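Local coordinates for long form salivary protein D7L1 (Anopheles stephensi, PDB 3NHI) that is a salivary protein that binds and sequesters host cysteinyl leukotrienes and, as tested with stable analogues, thromboxane A2, easing mosquito blood feeding, at residues A[13-18]-A[37-42]; A[47-52]-A[111-116]. One frame throughout, in Å; residues are numbered along the deposited sequence.

Contact 1 (A[13-18]-A[37-42]). With EAH ((5S,7E,9E,11Z,14Z)-5-hydroxyicosa-7,9,11,14-tetraenoic acid), chain B.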
# COMPACT_ATOMS: atom_id res chain seq x y z
N TYR A 13 2.07 3.56 0.84
CA TYR A 13 0.97 2.69 0.42
C TYR A 13 -0.38 3.25 0.84
O TYR A 13 -1.31 3.33 0.03
CB TYR A 13 1.15 1.27 0.96
CG TYR A 13 0.03 0.36 0.50
CD1 TYR A 13 0.14 -0.38 -0.68
CD2 TYR A 13 -1.17 0.28 1.23
CE1 TYR A 13 -0.91 -1.17 -1.12
CE2 TYR A 13 -2.22 -0.50 0.79
CZ TYR A 13 -2.08 -1.24 -0.37
OH TYR A 13 -3.13 -2.02 -0.81
N VAL A 14 -0.48 3.66 2.10
CA VAL A 14 -1.71 4.28 2.60
C VAL A 14 -2.08 5.53 1.81
O VAL A 14 -3.22 5.67 1.36
CB VAL A 14 -1.60 4.60 4.10
CG1 VAL A 14 -2.76 5.50 4.55
CG2 VAL A 14 -1.55 3.31 4.90
N TYR A 15 -1.12 6.43 1.61
CA TYR A 15 -1.44 7.66 0.88
C TYR A 15 -1.93 7.34 -0.54
O TYR A 15 -2.97 7.86 -0.96
CB TYR A 15 -0.24 8.62 0.82
CG TYR A 15 0.31 9.01 2.19
CD1 TYR A 15 -0.54 9.42 3.22
CD2 TYR A 15 1.68 8.97 2.45
CE1 TYR A 15 -0.05 9.76 4.47
CE2 TYR A 15 2.19 9.32 3.70
CZ TYR A 15 1.31 9.72 4.70
OH TYR A 15 1.78 10.06 5.95
N LYS A 16 -1.22 6.48 -1.25
CA LYS A 16 -1.54 6.24 -2.66
C LYS A 16 -2.84 5.47 -2.81
O LYS A 16 -3.63 5.77 -3.70
CB LYS A 16 -0.37 5.59 -3.41
CG LYS A 16 -0.07 4.13 -3.07
CD LYS A 16 -0.63 3.15 -4.11
CE LYS A 16 -0.16 1.72 -3.82
NZ LYS A 16 -0.62 0.78 -4.87
N ARG A 17 -3.08 4.49 -1.93
CA ARG A 17 -4.32 3.73 -1.99
C ARG A 17 -5.52 4.63 -1.67
O ARG A 17 -6.57 4.52 -2.30
CB ARG A 17 -4.27 2.49 -1.10
CG ARG A 17 -5.59 1.72 -1.01
CD ARG A 17 -6.14 1.29 -2.37
NE ARG A 17 -7.27 0.38 -2.18
CZ ARG A 17 -7.18 -0.94 -2.14
NH1 ARG A 17 -6.00 -1.54 -2.30
NH2 ARG A 17 -8.27 -1.67 -1.94
N CYS A 18 -5.35 5.52 -0.70
CA CYS A 18 -6.42 6.46 -0.38
C CYS A 18 -6.68 7.43 -1.53
O CYS A 18 -7.84 7.73 -1.81
CB CYS A 18 -6.16 7.19 0.93
SG CYS A 18 -6.28 6.13 2.39
N ASN A 37 -2.04 17.04 -2.06
CA ASN A 37 -0.59 16.96 -2.20
C ASN A 37 0.11 17.96 -1.29
O ASN A 37 1.21 17.71 -0.79
CB ASN A 37 -0.15 17.22 -3.65
CG ASN A 37 -0.30 16.00 -4.56
OD1 ASN A 37 -0.69 14.92 -4.13
ND2 ASN A 37 0.01 16.19 -5.83
N ALA A 38 -0.55 19.10 -1.06
CA ALA A 38 -0.03 20.14 -0.19
C ALA A 38 -0.44 19.92 1.27
O ALA A 38 -0.22 20.78 2.12
CB ALA A 38 -0.51 21.51 -0.67
N TRP A 39 -1.03 18.75 1.55
CA TRP A 39 -1.48 18.40 2.90
C TRP A 39 -2.51 19.40 3.46
O TRP A 39 -2.51 19.74 4.64
CB TRP A 39 -0.29 18.15 3.85
CG TRP A 39 0.35 16.81 3.64
CD1 TRP A 39 1.02 16.38 2.53
CD2 TRP A 39 0.36 15.72 4.56
NE1 TRP A 39 1.46 15.09 2.70
CE2 TRP A 39 1.07 14.65 3.95
CE3 TRP A 39 -0.15 15.53 5.85
CZ2 TRP A 39 1.27 13.42 4.58
CZ3 TRP A 39 0.05 14.30 6.49
CH2 TRP A 39 0.76 13.26 5.85
N ARG A 40 -3.37 19.86 2.56
CA ARG A 40 -4.49 20.70 2.95
C ARG A 40 -5.75 19.85 2.93
O ARG A 40 -6.06 19.22 1.91
CB ARG A 40 -4.62 21.89 2.00
CG ARG A 40 -3.47 22.88 2.14
CD ARG A 40 -3.52 23.95 1.06
NE ARG A 40 -4.65 24.86 1.25
CZ ARG A 40 -4.94 25.88 0.45
NH1 ARG A 40 -4.18 26.15 -0.61
NH2 ARG A 40 -5.99 26.64 0.72
N LEU A 41 -6.45 19.80 4.06
CA LEU A 41 -7.69 19.03 4.15
C LEU A 41 -8.87 19.85 3.64
O LEU A 41 -9.78 20.22 4.38
CB LEU A 41 -7.91 18.51 5.58
CG LEU A 41 -6.99 17.37 6.04
CD1 LEU A 41 -7.31 17.00 7.48
CD2 LEU A 41 -7.14 16.16 5.13
N GLU A 42 -8.81 20.12 2.34
CA GLU A 42 -9.74 20.97 1.63
C GLU A 42 -10.00 20.36 0.26
O GLU A 42 -9.16 19.59 -0.24
CB GLU A 42 -9.15 22.38 1.45
CG GLU A 42 -8.81 23.12 2.73
CD GLU A 42 -7.91 24.32 2.48
OE1 GLU A 42 -8.18 25.09 1.54
OE2 GLU A 42 -6.93 24.48 3.23
O1 EAH B . 8.07 9.71 -1.05
C1 EAH B . 7.01 10.37 -0.95
O2 EAH B . 6.33 10.72 -1.94
C2 EAH B . 6.53 10.75 0.44
C3 EAH B . 5.45 11.83 0.38
C4 EAH B . 4.05 11.22 0.38
C5 EAH B . 3.00 12.30 0.28
O3 EAH B . 2.95 12.97 1.43
C6 EAH B . 1.63 11.69 -0.02
C7 EAH B . 0.53 12.74 0.03
C8 EAH B . -0.33 12.54 1.26
C9 EAH B . -1.23 13.67 1.41
C10 EAH B . -1.87 13.61 2.58
C11 EAH B . -2.76 14.77 2.69
C12 EAH B . -3.48 15.05 3.77
C13 EAH B . -3.48 14.20 5.02
C14 EAH B . -4.65 13.24 4.93
C15 EAH B . -5.47 12.95 5.94
C16 EAH B . -5.31 13.52 7.33
C17 EAH B . -4.62 12.48 8.21
C18 EAH B . -3.12 12.73 8.26
C19 EAH B . -2.51 12.01 9.45
C20 EAH B . -1.00 12.17 9.45
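Tyr15 of helix 8-22 and Trp39 of the loop after helix 28-37 meet ring to ring inside the fatty-acid pocket. Along 37-42, Asn37 turns its OD1 to Tyr19 OH, and the helix ends in a Schellman motif with Trp39, at positive phi, as its C' residue. With chi1 at -78°, CG lies anti to the carbonyl carbon and the indole reaches into the pocket. Its benzo edge points toward the Tyr15 face in an offset edge-to-face pair, planes at 74° and centroids 5.4 Å apart. Tyr15 OH lies at that edge, near the indole plane and 3.4 Å from Trp39 CH2; it is hydrogen-bonded to Tyr131 O. The bound hydroxy acid runs past both rings: C10 sits 3.4 Å above the centre of the Trp39 ring system, C8 lies over a face of Tyr15, and Trp39 NE1 donates to the ligand hydroxyl O3 at 2.9 Å (154°). Trp39 is thus both wall and hydrogen-bond donor, in keeping with its experimental role in binding leukotriene C4. Arg40 and Glu42, on either side of Leu41 in sequence, are joined by a salt bridge; Leu41 CD2 touches ligand C15 at 3.7 Å. Helix 109-130 backs this loop, with Val124 and Ser127 against Trp39 and Leu117 against Leu41, while Val55 of helix 46-58 packs on Tyr15.

Contact 2 (A[47-52]-A[111-116]). With EAH ((5S,7E,9E,11Z,14Z)-5-hydroxyicosa-7,9,11,14-tetraenoic acid), chain B.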
# COMPACT_ATOMS: atom_id res chain seq x y z
N ILE A 47 -15.91 14.26 -0.29
CA ILE A 47 -14.76 13.65 -0.96
C ILE A 47 -13.54 13.76 -0.05
O ILE A 47 -12.90 12.75 0.26
CB ILE A 47 -14.50 14.28 -2.36
CG1 ILE A 47 -15.67 13.96 -3.30
CG2 ILE A 47 -13.18 13.76 -2.96
CD1 ILE A 47 -15.73 14.81 -4.56
N THR A 48 -13.25 14.97 0.42
CA THR A 48 -12.16 15.17 1.37
C THR A 48 -12.43 14.48 2.71
O THR A 48 -11.51 13.88 3.28
CB THR A 48 -11.91 16.65 1.60
OG1 THR A 48 -11.65 17.27 0.34
CG2 THR A 48 -10.72 16.87 2.53
N HIS A 49 -13.67 14.52 3.20
CA HIS A 49 -13.98 13.89 4.48
C HIS A 49 -13.59 12.42 4.46
O HIS A 49 -12.91 11.94 5.38
CB HIS A 49 -15.46 13.99 4.88
CG HIS A 49 -16.00 15.39 4.93
ND1 HIS A 49 -17.34 15.66 4.81
CD2 HIS A 49 -15.38 16.58 5.10
CE1 HIS A 49 -17.54 16.96 4.90
NE2 HIS A 49 -16.37 17.55 5.08
N CYS A 50 -13.99 11.70 3.42
CA CYS A 50 -13.71 10.27 3.39
C CYS A 50 -12.27 9.97 3.04
O CYS A 50 -11.72 8.95 3.46
CB CYS A 50 -14.68 9.53 2.47
SG CYS A 50 -16.38 9.48 3.10
N TYR A 51 -11.63 10.87 2.30
CA TYR A 51 -10.19 10.77 2.10
C TYR A 51 -9.45 10.85 3.44
O TYR A 51 -8.58 10.02 3.74
CB TYR A 51 -9.68 11.83 1.12
CG TYR A 51 -8.18 11.85 1.02
CD1 TYR A 51 -7.49 10.83 0.37
CD2 TYR A 51 -7.45 12.91 1.57
CE1 TYR A 51 -6.10 10.86 0.28
CE2 TYR A 51 -6.07 12.94 1.49
CZ TYR A 51 -5.41 11.92 0.85
OH TYR A 51 -4.04 11.97 0.78
N ALA A 52 -9.82 11.82 4.27
CA ALA A 52 -9.24 11.97 5.60
C ALA A 52 -9.45 10.71 6.45
O ALA A 52 -8.51 10.22 7.08
CB ALA A 52 -9.81 13.19 6.30
N ASP A 111 -17.55 13.05 10.75
CA ASP A 111 -17.26 13.12 12.18
C ASP A 111 -15.76 13.05 12.43
O ASP A 111 -15.22 13.82 13.24
CB ASP A 111 -18.00 12.03 12.97
CG ASP A 111 -19.45 12.40 13.26
OD1 ASP A 111 -19.84 13.56 13.05
OD2 ASP A 111 -20.19 11.51 13.74
N LEU A 112 -15.06 12.17 11.71
CA LEU A 112 -13.61 12.07 11.87
C LEU A 112 -12.90 13.29 11.31
O LEU A 112 -11.97 13.79 11.93
CB LEU A 112 -13.09 10.77 11.26
CG LEU A 112 -13.65 9.48 11.88
CD1 LEU A 112 -13.02 8.30 11.22
CD2 LEU A 112 -13.43 9.43 13.39
N TYR A 113 -13.33 13.77 10.15
CA TYR A 113 -12.80 15.00 9.58
C TYR A 113 -12.95 16.18 10.55
O TYR A 113 -11.98 16.90 10.80
CB TYR A 113 -13.48 15.30 8.26
CG TYR A 113 -13.09 16.62 7.61
CD1 TYR A 113 -12.04 16.67 6.69
CD2 TYR A 113 -13.78 17.80 7.89
CE1 TYR A 113 -11.68 17.86 6.07
CE2 TYR A 113 -13.43 19.00 7.28
CZ TYR A 113 -12.38 19.02 6.36
OH TYR A 113 -12.02 20.21 5.75
N ASN A 114 -14.15 16.37 11.08
CA ASN A 114 -14.40 17.49 11.98
C ASN A 114 -13.53 17.40 13.24
O ASN A 114 -13.01 18.41 13.71
CB ASN A 114 -15.88 17.59 12.36
CG ASN A 114 -16.75 18.09 11.22
OD1 ASN A 114 -16.27 18.71 10.27
ND2 ASN A 114 -18.05 17.84 11.32
N ALA A 115 -13.38 16.19 13.78
CA ALA A 115 -12.57 16.00 14.98
C ALA A 115 -11.09 16.20 14.69
O ALA A 115 -10.38 16.82 15.49
CB ALA A 115 -12.81 14.61 15.57
N TYR A 116 -10.62 15.68 13.56
CA TYR A 116 -9.20 15.72 13.27
C TYR A 116 -8.72 17.06 12.71
O TYR A 116 -7.55 17.42 12.89
CB TYR A 116 -8.76 14.55 12.37
CG TYR A 116 -7.26 14.43 12.29
CD1 TYR A 116 -6.52 13.97 13.38
CD2 TYR A 116 -6.57 14.83 11.14
CE1 TYR A 116 -5.13 13.91 13.32
CE2 TYR A 116 -5.19 14.76 11.07
CZ TYR A 116 -4.48 14.30 12.16
OH TYR A 116 -3.10 14.25 12.09
O1 EAH B . 8.07 9.71 -1.05
C1 EAH B . 7.01 10.37 -0.95
O2 EAH B . 6.33 10.72 -1.94
C2 EAH B . 6.53 10.75 0.44
C3 EAH B . 5.45 11.83 0.38
C4 EAH B . 4.05 11.22 0.38
C5 EAH B . 3.00 12.30 0.28
O3 EAH B . 2.95 12.97 1.43
C6 EAH B . 1.63 11.69 -0.02
C7 EAH B . 0.53 12.74 0.03
C8 EAH B . -0.33 12.54 1.26
C9 EAH B . -1.23 13.67 1.41
C10 EAH B . -1.87 13.61 2.58
C11 EAH B . -2.76 14.77 2.69
C12 EAH B . -3.48 15.05 3.77
C13 EAH B . -3.48 14.20 5.02
C14 EAH B . -4.65 13.24 4.93
C15 EAH B . -5.47 12.95 5.94
C16 EAH B . -5.31 13.52 7.33
C17 EAH B . -4.62 12.48 8.21
C18 EAH B . -3.12 12.73 8.26
C19 EAH B . -2.51 12.01 9.45
C20 EAH B . -1.00 12.17 9.45
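His49 lays its CD2 over one face of Tyr113 where, in the all-helical odorant-binding-protein fold, the axes of 47-52 (helix 46-58) and 111-116 (helix 109-130) approach to 8.4 Å at 78°. The two rings are oblique, planes at 49° and centroids 4.5 Å apart: CD2 stands above the tyrosine face toward its rim, 3.4 Å from Tyr113 CG, while the rest of the imidazole tilts away. Around the same phenol ring, Ala52 CB lies at the edge, near the ring plane and 4.2 Å from CD1, and Thr48 CG2 comes in obliquely to CE1 at 3.8 Å. Tyr113 therefore fits among residues from successive turns of helix 46-58; its chi1 of 176°, placing CG opposite the backbone N, carries the ring across to them. Polar ends are held outside the pair: His49 NE2 by Asn44 OD1, Thr48 OG1 by Pro43 O, Tyr113 OH by Leu41 O. The Cys50-Cys109 disulfide ties the same two helices together. Both also contribute to the lipid pocket, through Tyr51, part of the thromboxane A2 binding site and stacked on Trp36, and through Tyr116, which is hydrogen-bonded to Tyr95. Tyr116 OH approaches the tail of the bound fatty acid, 3.5 Å from its C19.

Contacts 1 and 2, with centres about 12 Å apart, line overlapping parts of one ligand. In 13-18 with 37-42 the protein meets the hydroxyl, the neighbouring conjugated carbons and, through Leu41, carbons nearer the tail; 47-52 with 111-116 reaches the conjugated part through Tyr51, whose OH lies 3.3 Å from ligand C10, and the tail through Tyr116. The loop 37-42 leads into helix 46-58, and the Leu41 O to Tyr113 OH hydrogen bond, 2.6 Å, joins the two; Leu41 C packs on Thr48 CG2 at 3.7 Å. A second junction puts Cys18 CB 3.7 Å from Tyr51 CE1, beside the Cys18-Cys54 disulfide. Beyond both contacts, Lys151 NZ and Gly133 O also hydrogen-bond the ligand.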